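Local structure of trehalose synthase regulatory protein (5HUS) at residues 80-83 against 84-88; 101-104 against 105-109; 143-146 against 147-150. The protein probably regulates trehalose synthesis as a subunit of trehalose synthase, through a C-terminal domain of the trehalose-phosphatase family, in the HAD clan. All coordinates share one frame; numbering follows the deposited sequence.

Contact 1 of 3, residues 80-83 against 84-88; sequences SDLD and IMFKR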
ATOM      1  N   SER A  80       0.344  15.111   2.368  1.00 19.65           N
ATOM      2  CA  SER A  80       1.162  16.201   2.890  1.00 22.61           C
ATOM      3  C   SER A  80       2.397  15.694   3.643  1.00 21.59           C
ATOM      4  O   SER A  80       3.472  16.287   3.533  1.00 21.45           O
ATOM      5  CB  SER A  80       0.313  17.119   3.783  1.00 22.62           C
ATOM      6  OG  SER A  80      -0.261  16.410   4.865  1.00 23.72           O
ATOM      7  N   ASP A  81       2.262  14.596   4.386  1.00 19.68           N
ATOM      8  CA  ASP A  81       3.420  14.011   5.072  1.00 19.35           C
ATOM      9  C   ASP A  81       4.425  13.420   4.084  1.00 23.72           C
ATOM     10  O   ASP A  81       5.633  13.564   4.260  1.00 21.42           O
ATOM     11  CB  ASP A  81       2.985  12.939   6.073  1.00 20.43           C
ATOM     12  CG  ASP A  81       2.386  13.531   7.341  1.00 26.83           C
ATOM     13  OD1 ASP A  81       2.432  14.765   7.498  1.00 25.82           O
ATOM     14  OD2 ASP A  81       1.873  12.761   8.178  1.00 25.93           O
ATOM     15  N   LEU A  82       3.928  12.745   3.049  1.00 19.99           N
ATOM     16  CA  LEU A  82       4.807  12.160   2.050  1.00 19.05           C
ATOM     17  C   LEU A  82       5.521  13.224   1.223  1.00 17.57           C
ATOM     18  O   LEU A  82       6.683  13.049   0.864  1.00 21.17           O
ATOM     19  CB  LEU A  82       4.017  11.208   1.130  1.00 19.73           C
ATOM     20  CG  LEU A  82       3.643   9.912   1.853  1.00 16.70           C
ATOM     21  CD1 LEU A  82       2.625   9.098   1.058  1.00 19.81           C
ATOM     22  CD2 LEU A  82       4.886   9.080   2.160  1.00 18.51           C
ATOM     23  N   ASP A  83       4.823  14.309   0.904  1.00 18.26           N
ATOM     24  CA  ASP A  83       5.434  15.399   0.143  1.00 22.26           C
ATOM     25  C   ASP A  83       6.575  16.033   0.940  1.00 24.75           C
ATOM     26  O   ASP A  83       7.607  16.396   0.378  1.00 25.51           O
ATOM     27  CB  ASP A  83       4.397  16.461  -0.228  1.00 20.23           C
ATOM     28  CG  ASP A  83       3.567  16.088  -1.449  1.00 25.07           C
ATOM     29  OD1 ASP A  83       3.967  15.186  -2.214  1.00 25.93           O
ATOM     30  OD2 ASP A  83       2.513  16.728  -1.647  1.00 23.13           O
ATOM     31  N   ILE A  84       6.394  16.158   2.251  1.00 21.87           N
ATOM     32  CA  ILE A  84       7.477  16.660   3.104  1.00 23.00           C
ATOM     33  C   ILE A  84       8.654  15.686   3.108  1.00 23.83           C
ATOM     34  O   ILE A  84       9.816  16.086   2.960  1.00 25.08           O
ATOM     35  CB  ILE A  84       6.987  16.908   4.549  1.00 24.39           C
ATOM     36  CG1 ILE A  84       6.129  18.177   4.600  1.00 22.08           C
ATOM     37  CG2 ILE A  84       8.167  17.000   5.507  1.00 19.41           C
ATOM     38  CD1 ILE A  84       5.388  18.372   5.905  1.00 24.73           C
ATOM     39  N   MET A  85       8.355  14.397   3.244  1.00 18.94           N
ATOM     40  CA  MET A  85       9.394  13.380   3.310  1.00 19.56           C
ATOM     41  C   MET A  85      10.221  13.260   2.045  1.00 19.06           C
ATOM     42  O   MET A  85      11.442  13.094   2.113  1.00 20.22           O
ATOM     43  CB  MET A  85       8.785  12.019   3.626  1.00 20.89           C
ATOM     44  CG  MET A  85       8.365  11.835   5.067  1.00 24.68           C
ATOM     45  SD  MET A  85       7.574  10.226   5.258  1.00 24.41           S
ATOM     46  CE  MET A  85       7.679  10.000   7.031  1.00 24.23           C
ATOM     47  N   PHE A  86       9.568  13.336   0.890  1.00 21.00           N
ATOM     48  CA  PHE A  86      10.233  12.967  -0.359  1.00 20.97           C
ATOM     49  C   PHE A  86      10.390  14.127  -1.338  1.00 26.97           C
ATOM     50  O   PHE A  86      10.661  13.905  -2.516  1.00 27.12           O
ATOM     51  CB  PHE A  86       9.472  11.808  -1.024  1.00 23.25           C
ATOM     52  CG  PHE A  86       9.627  10.505  -0.294  1.00 23.33           C
ATOM     53  CD1 PHE A  86      10.719   9.691  -0.533  1.00 24.30           C
ATOM     54  CD2 PHE A  86       8.702  10.112   0.662  1.00 20.43           C
ATOM     55  CE1 PHE A  86      10.878   8.504   0.151  1.00 25.75           C
ATOM     56  CE2 PHE A  86       8.855   8.924   1.347  1.00 20.13           C
ATOM     57  CZ  PHE A  86       9.944   8.119   1.095  1.00 23.36           C
ATOM     58  N   LYS A  87      10.252  15.354  -0.840  1.00 30.13           N
ATOM     59  CA  LYS A  87      10.360  16.548  -1.679  1.00 38.60           C
ATOM     60  C   LYS A  87      11.679  16.594  -2.452  1.00 33.15           C
ATOM     61  O   LYS A  87      11.715  17.044  -3.596  1.00 36.60           O
ATOM     62  CB  LYS A  87      10.206  17.822  -0.835  1.00 36.88           C
ATOM     63  CG  LYS A  87      11.281  18.041   0.224  1.00 34.80           C
ATOM     64  CD  LYS A  87      11.097  19.389   0.933  1.00 55.61           C
ATOM     65  CE  LYS A  87      12.199  19.645   1.959  1.00 45.48           C
ATOM     66  NZ  LYS A  87      12.000  20.914   2.728  1.00 54.90           N
ATOM     67  N   ARG A  88      12.749  16.109  -1.833  1.00 27.96           N
ATOM     68  CA  ARG A  88      14.072  16.131  -2.447  1.00 28.09           C
ATOM     69  C   ARG A  88      14.331  14.880  -3.277  1.00 29.01           C
ATOM     70  O   ARG A  88      15.388  14.742  -3.894  1.00 28.34           O
ATOM     71  CB  ARG A  88      15.158  16.283  -1.379  1.00 37.10           C
ATOM     72  CG  ARG A  88      15.033  17.561  -0.567  1.00 40.41           C
ATOM     73  CD  ARG A  88      16.307  17.886   0.190  1.00 45.86           C
ATOM     74  NE  ARG A  88      16.798  19.218  -0.153  1.00 62.61           N
ATOM     75  CZ  ARG A  88      18.039  19.480  -0.553  1.00 54.50           C
ATOM     76  NH1 ARG A  88      18.929  18.502  -0.650  1.00 59.66           N
ATOM     77  NH2 ARG A  88      18.392  20.723  -0.850  1.00 63.69           N
TER

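Contact 2 of 3, residues 101-104 against 105-109; sequences FVKL and IGAKN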
ATOM      1  N   PHE A 101      -4.447   8.111  -3.284  1.00 16.52           N
ATOM      2  CA  PHE A 101      -3.762   9.162  -4.039  1.00 17.31           C
ATOM      3  C   PHE A 101      -2.453   8.656  -4.614  1.00 19.19           C
ATOM      4  O   PHE A 101      -1.735   7.922  -3.956  1.00 18.34           O
ATOM      5  CB  PHE A 101      -3.498  10.381  -3.150  1.00 15.54           C
ATOM      6  CG  PHE A 101      -4.717  10.862  -2.415  1.00 17.75           C
ATOM      7  CD1 PHE A 101      -5.661  11.656  -3.051  1.00 18.52           C
ATOM      8  CD2 PHE A 101      -4.924  10.508  -1.089  1.00 19.09           C
ATOM      9  CE1 PHE A 101      -6.794  12.091  -2.373  1.00 20.19           C
ATOM     10  CE2 PHE A 101      -6.053  10.936  -0.406  1.00 18.87           C
ATOM     11  CZ  PHE A 101      -6.989  11.732  -1.050  1.00 18.92           C
ATOM     12  N   VAL A 102      -2.152   9.056  -5.846  1.00 15.47           N
ATOM     13  CA  VAL A 102      -0.960   8.591  -6.544  1.00 16.24           C
ATOM     14  C   VAL A 102      -0.190   9.768  -7.119  1.00 18.76           C
ATOM     15  O   VAL A 102      -0.767  10.612  -7.810  1.00 19.40           O
ATOM     16  CB  VAL A 102      -1.301   7.620  -7.702  1.00 15.97           C
ATOM     17  CG1 VAL A 102      -0.034   7.281  -8.505  1.00 20.37           C
ATOM     18  CG2 VAL A 102      -1.965   6.353  -7.169  1.00 18.80           C
ATOM     19  N   LYS A 103       1.108   9.823  -6.834  1.00 19.84           N
ATOM     20  CA  LYS A 103       1.975  10.784  -7.502  1.00 16.00           C
ATOM     21  C   LYS A 103       2.974  10.007  -8.361  1.00 18.40           C
ATOM     22  O   LYS A 103       3.938   9.422  -7.861  1.00 20.64           O
ATOM     23  CB  LYS A 103       2.681  11.706  -6.491  1.00 18.14           C
ATOM     24  CG  LYS A 103       3.649  12.688  -7.134  1.00 19.35           C
ATOM     25  CD  LYS A 103       4.150  13.731  -6.125  1.00 27.66           C
ATOM     26  CE  LYS A 103       3.053  14.732  -5.790  1.00 26.90           C
ATOM     27  NZ  LYS A 103       3.547  15.883  -4.966  1.00 28.76           N
ATOM     28  N   LEU A 104       2.694   9.977  -9.660  1.00 17.76           N
ATOM     29  CA  LEU A 104       3.546   9.302 -10.627  1.00 19.03           C
ATOM     30  C   LEU A 104       4.935   9.917 -10.633  1.00 22.82           C
ATOM     31  O   LEU A 104       5.101  11.093 -10.320  1.00 23.36           O
ATOM     32  CB  LEU A 104       2.929   9.383 -12.022  1.00 18.79           C
ATOM     33  CG  LEU A 104       1.521   8.802 -12.167  1.00 18.63           C
ATOM     34  CD1 LEU A 104       0.919   9.199 -13.506  1.00 21.36           C
ATOM     35  CD2 LEU A 104       1.536   7.291 -12.010  1.00 20.92           C
ATOM     36  N   ILE A 105       5.931   9.119 -10.993  1.00 21.14           N
ATOM     37  CA  ILE A 105       7.310   9.595 -11.020  1.00 21.58           C
ATOM     38  C   ILE A 105       7.431  10.800 -11.952  1.00 22.24           C
ATOM     39  O   ILE A 105       6.992  10.752 -13.105  1.00 28.92           O
ATOM     40  CB  ILE A 105       8.267   8.470 -11.455  1.00 20.85           C
ATOM     41  CG1 ILE A 105       8.294   7.363 -10.399  1.00 21.46           C
ATOM     42  CG2 ILE A 105       9.663   9.001 -11.665  1.00 24.20           C
ATOM     43  CD1 ILE A 105       8.894   6.048 -10.902  1.00 23.98           C
ATOM     44  N   GLY A 106       7.986  11.892 -11.430  1.00 26.74           N
ATOM     45  CA  GLY A 106       8.156  13.111 -12.204  1.00 27.45           C
ATOM     46  C   GLY A 106       6.976  14.070 -12.157  1.00 34.18           C
ATOM     47  O   GLY A 106       7.073  15.200 -12.637  1.00 33.79           O
ATOM     48  N   ALA A 107       5.861  13.630 -11.582  1.00 26.74           N
ATOM     49  CA  ALA A 107       4.645  14.448 -11.550  1.00 28.68           C
ATOM     50  C   ALA A 107       4.683  15.473 -10.424  1.00 27.33           C
ATOM     51  O   ALA A 107       5.187  15.192  -9.340  1.00 29.03           O
ATOM     52  CB  ALA A 107       3.417  13.569 -11.408  1.00 28.96           C
ATOM     53  N   LYS A 108       4.137  16.657 -10.686  1.00 31.55           N
ATOM     54  CA  LYS A 108       4.062  17.705  -9.671  1.00 37.33           C
ATOM     55  C   LYS A 108       2.802  17.562  -8.825  1.00 25.99           C
ATOM     56  O   LYS A 108       2.740  18.045  -7.699  1.00 31.76           O
ATOM     57  CB  LYS A 108       4.083  19.094 -10.316  1.00 41.03           C
ATOM     58  CG  LYS A 108       5.254  19.358 -11.243  1.00 44.05           C
ATOM     59  CD  LYS A 108       5.294  20.828 -11.649  1.00 57.47           C
ATOM     60  CE  LYS A 108       5.455  20.999 -13.153  1.00 58.65           C
ATOM     61  NZ  LYS A 108       6.723  20.404 -13.662  1.00 58.19           N
ATOM     62  N   ASN A 109       1.797  16.895  -9.380  1.00 27.40           N
ATOM     63  CA  ASN A 109       0.490  16.827  -8.744  1.00 36.59           C
ATOM     64  C   ASN A 109       0.056  15.410  -8.404  1.00 29.22           C
ATOM     65  O   ASN A 109       0.464  14.455  -9.055  1.00 30.82           O
ATOM     66  CB  ASN A 109      -0.555  17.476  -9.649  1.00 35.49           C
ATOM     67  CG  ASN A 109      -0.358  18.966  -9.775  1.00 48.12           C
ATOM     68  OD1 ASN A 109      -0.070  19.648  -8.790  1.00 46.27           O
ATOM     69  ND2 ASN A 109      -0.499  19.483 -10.987  1.00 43.32           N
TER
HETATM   70  O   HOH W   1       0.632  11.987 -10.405  1.00 23.66           O

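Contact 3 of 3, residues 143-146 against 147-150; sequences EALD and ATVR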
ATOM      1  N   GLU A 143      -7.680   9.068  14.365  1.00 23.05           N
ATOM      2  CA  GLU A 143      -6.821   9.694  13.378  1.00 23.53           C
ATOM      3  C   GLU A 143      -7.599   9.818  12.076  1.00 26.96           C
ATOM      4  O   GLU A 143      -7.956   8.811  11.467  1.00 25.70           O
ATOM      5  CB  GLU A 143      -5.544   8.878  13.174  1.00 23.25           C
ATOM      6  CG  GLU A 143      -4.652   9.385  12.048  1.00 26.14           C
ATOM      7  CD  GLU A 143      -3.421   8.528  11.833  1.00 32.17           C
ATOM      8  OE1 GLU A 143      -3.437   7.327  12.191  1.00 30.04           O
ATOM      9  OE2 GLU A 143      -2.425   9.063  11.298  1.00 36.56           O
ATOM     10  N   ALA A 144      -7.889  11.048  11.666  1.00 20.57           N
ATOM     11  CA  ALA A 144      -8.615  11.272  10.426  1.00 20.97           C
ATOM     12  C   ALA A 144      -7.682  11.843   9.364  1.00 21.75           C
ATOM     13  O   ALA A 144      -7.149  12.934   9.526  1.00 22.11           O
ATOM     14  CB  ALA A 144      -9.796  12.209  10.661  1.00 26.72           C
ATOM     15  N   LEU A 145      -7.459  11.087   8.293  1.00 18.51           N
ATOM     16  CA  LEU A 145      -6.697  11.599   7.161  1.00 16.66           C
ATOM     17  C   LEU A 145      -7.700  12.104   6.112  1.00 19.33           C
ATOM     18  O   LEU A 145      -8.836  12.432   6.460  1.00 20.66           O
ATOM     19  CB  LEU A 145      -5.754  10.522   6.620  1.00 20.10           C
ATOM     20  CG  LEU A 145      -4.752   9.995   7.663  1.00 22.52           C
ATOM     21  CD1 LEU A 145      -3.735   9.025   7.066  1.00 24.54           C
ATOM     22  CD2 LEU A 145      -4.031  11.149   8.373  1.00 18.92           C
ATOM     23  N   ASP A 146      -7.309  12.181   4.843  1.00 17.67           N
ATOM     24  CA  ASP A 146      -8.210  12.757   3.845  1.00 19.14           C
ATOM     25  C   ASP A 146      -9.203  11.736   3.292  1.00 18.56           C
ATOM     26  O   ASP A 146     -10.317  12.099   2.899  1.00 20.49           O
ATOM     27  CB  ASP A 146      -7.417  13.389   2.700  1.00 19.47           C
ATOM     28  CG  ASP A 146      -6.562  14.557   3.161  1.00 25.25           C
ATOM     29  OD1 ASP A 146      -6.926  15.195   4.168  1.00 28.22           O
ATOM     30  OD2 ASP A 146      -5.523  14.825   2.527  1.00 27.71           O
ATOM     31  N   ALA A 147      -8.808  10.463   3.276  1.00 17.04           N
ATOM     32  CA  ALA A 147      -9.641   9.410   2.692  1.00 19.86           C
ATOM     33  C   ALA A 147      -9.612   8.123   3.510  1.00 20.21           C
ATOM     34  O   ALA A 147     -10.099   7.083   3.065  1.00 25.02           O
ATOM     35  CB  ALA A 147      -9.201   9.127   1.254  1.00 17.24           C
ATOM     36  N   THR A 148      -9.032   8.191   4.704  1.00 16.61           N
ATOM     37  CA  THR A 148      -9.010   7.044   5.599  1.00 18.03           C
ATOM     38  C   THR A 148      -9.204   7.525   7.023  1.00 16.63           C
ATOM     39  O   THR A 148      -8.909   8.676   7.344  1.00 18.18           O
ATOM     40  CB  THR A 148      -7.685   6.235   5.485  1.00 25.52           C
ATOM     41  OG1 THR A 148      -6.572   7.125   5.504  1.00 25.50           O
ATOM     42  CG2 THR A 148      -7.636   5.457   4.194  1.00 26.23           C
ATOM     43  N   VAL A 149      -9.743   6.653   7.866  1.00 20.77           N
ATOM     44  CA  VAL A 149      -9.905   6.963   9.280  1.00 19.85           C
ATOM     45  C   VAL A 149      -9.357   5.789  10.074  1.00 22.34           C
ATOM     46  O   VAL A 149      -9.610   4.629   9.733  1.00 22.22           O
ATOM     47  CB  VAL A 149     -11.381   7.229   9.661  1.00 21.00           C
ATOM     48  CG1 VAL A 149     -11.493   7.612  11.135  1.00 25.08           C
ATOM     49  CG2 VAL A 149     -11.989   8.324   8.773  1.00 20.40           C
ATOM     50  N   ARG A 150      -8.590   6.086  11.117  1.00 18.66           N
ATOM     51  CA  ARG A 150      -8.030   5.026  11.944  1.00 23.21           C
ATOM     52  C   ARG A 150      -8.397   5.232  13.411  1.00 28.61           C
ATOM     53  O   ARG A 150      -8.183   6.303  13.977  1.00 27.59           O
ATOM     54  CB  ARG A 150      -6.511   4.948  11.770  1.00 22.05           C
ATOM     55  CG  ARG A 150      -5.910   3.655  12.300  1.00 30.85           C
ATOM     56  CD  ARG A 150      -4.416   3.547  12.001  1.00 35.27           C
ATOM     57  NE  ARG A 150      -4.130   3.310  10.587  1.00 38.10           N
ATOM     58  CZ  ARG A 150      -3.715   2.148  10.093  1.00 43.40           C
ATOM     59  NH1 ARG A 150      -3.535   1.106  10.895  1.00 41.88           N
ATOM     60  NH2 ARG A 150      -3.474   2.024   8.796  1.00 45.08           N
TER

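Contact 1 of 3, residues 80-83 against 84-88
Helix 79-86, the helical part of a beta-alpha-beta unit, brings Leu82 and Phe86 side by side. Three i to i+4 backbone bonds hold the helix. Ile84 N donates to Ser80 O at 3.2 Å, and Met85 N donates to Asp81 O at 3.0 Å. Phe86 N follows with Leu82 O at 2.9 Å.

The apolar contact is made one turn apart on the same flank. CD2 of Leu82 lies 4.1 Å from CE2 of Phe86. Each side chain has CG anti to its carbonyl carbon (chi1 -73° in Leu82, -71° in Phe86). With that torsion alike and one helical turn between them, they run in the same direction. The ring also takes Leu82 O at its edge, near the ring plane, with CD2 of Phe86 3.6 Å from that oxygen. One carbonyl thus accepts the Phe86 N-H and borders the ring of the same residue. Leu82 CD2 also approaches Met85 SD, at 4.3 Å. The base of Met85 touches the previous turn, its CG 3.3 Å from Asp81 O, and the end of the side chain leads away. Ile84 leans on the previous turn on the exposed side, with CG1 3.4 Å from Ser80 O.

The buried side faces the body of the domain. Leu82 reaches Ala96 and Phe86 reaches Leu94, both on strand 93-96, the strand that follows the helix in the unit. Phe86 and Met85 also touch Ile29 of strand 28-29 and Pro53 of helix 53-59. On another side of the helix, the Asp83 carboxylate is held at both oxygens: OD1 makes a salt bridge with Lys103, and OD2 accepts a hydrogen bond from Trp110. Helix 79-86 is thereby joined to strand 101-103 and to the loop beyond it, as well as to strand 93-96 of its own unit.

Contact 2 of 3, residues 101-104 against 105-109
A type II beta turn from Leu104 to Ala107 is closed by Ala107 N donating to Leu104 O at 2.9 Å. It turns the chain just after strand 101-103, in the loop that leads to strand 111-112. The bond is fairly straight at hydrogen, but the donor stands above the carbonyl plane, 38° out of it. Gly106 takes the third place of the turn. With its positive phi of 89° and a psi near zero, a side chain there would press against the carbonyl oxygen of Ile105.

Ala107 points its CB back at the first limb. That methyl is 3.2 Å from Leu104 O and 4.3 Å from Leu104 CB. The Leu104 side chain runs on to Tyr72 of strand 69-74 and Ile111 of strand 111-112. The Tyr72 hydroxyl is also hydrogen-bonded to Ile105 N, so this strand is tied to the turn by both packing and a polar bond.

Lys103 passes along the backbone of the returning limb on its way to Asp83 of helix 79-86. Its CG is anti to the backbone N, and the chain bends at chi3 (-73°). The methylenes CG and CD of Lys103 each lie 3.7 Å from Ala107 O, while its CE comes 3.8 Å from Lys108 O. The aliphatic part of the lysine is thus laid against two successive carbonyl oxygens.

A water bridges the two limbs of the loop. It accepts from Leu104 N at 3.0 Å and donates to Asn109 O at 2.8 Å.

Contact 3 of 3, residues 143-146 against 147-150
Glu143 and Arg150 face each other as an antiparallel hydrogen-bonded pair. Glu143 N donates to Arg150 O at 2.8 Å, and Arg150 N donates to Glu143 O at the same distance, 2.8 Å. Both bonds are nearly straight at hydrogen. Nearer the turn, Leu145 N donates to Thr148 O at 3.0 Å. The intervening Ala144 and Val149 form a non-hydrogen-bonded pair, and Val149 CA makes a C-H...O contact with Glu143 O.

The side chains of Glu143 and Arg150 run side by side on one face of the sheet. Carboxylate and guanidinium planes are 58° apart. Glu143 OE1 lies 3.9 Å from Arg150 CD and 4.4 Å from Arg150 NE, too far for a salt bridge. Its hydrogen bond goes to His152 instead. Arg150 turns at chi3 (-71°); its NH1 bonds to Ser192, and it makes a cation-pi contact with Tyr76. Nearer the turn, the Leu145 side chain slants across that of Thr148, its CB 3.7 Å from Thr148 OG1.

A second shell fixes the turn. Glu97 accepts from Asp146 N through OE2, and its OE1 bonds both Ala147 N and the Thr148 hydroxyl. Asp146 OD2 forms a salt bridge with Arg79. On the other face, Val149 packs on Met123 and Ile126 of helix 116-136, and Ala144 on Val127.

This is a tight beta hairpin of strands 141-144 and 149-152. It lies at one edge of a four-stranded antiparallel sheet backed by a helix, with 141-144 outermost. Such an alpha/beta unit is consistent with the cap of a HAD-family phosphatase.

Overall arrangement
The three contacts come in series along the chain. Contacts 1 and 2 belong to the large mixed sheet and its connections, with centres about 12 Å apart. They touch through the salt bridge from Asp83 OD1 to Lys103 NZ, 2.9 Å long. Contact 3 lies in the separate four-stranded antiparallel sheet, its centre about 18 Å from that of contact 1 and about 21 Å from that of contact 2. Even so, Phe101 of contact 2 packs on Ala147 and Asp146 of contact 3. Strand 101-103 thus meets helix 79-86 and the hairpin turn, joining what are probably the core and cap parts of a HAD-type domain.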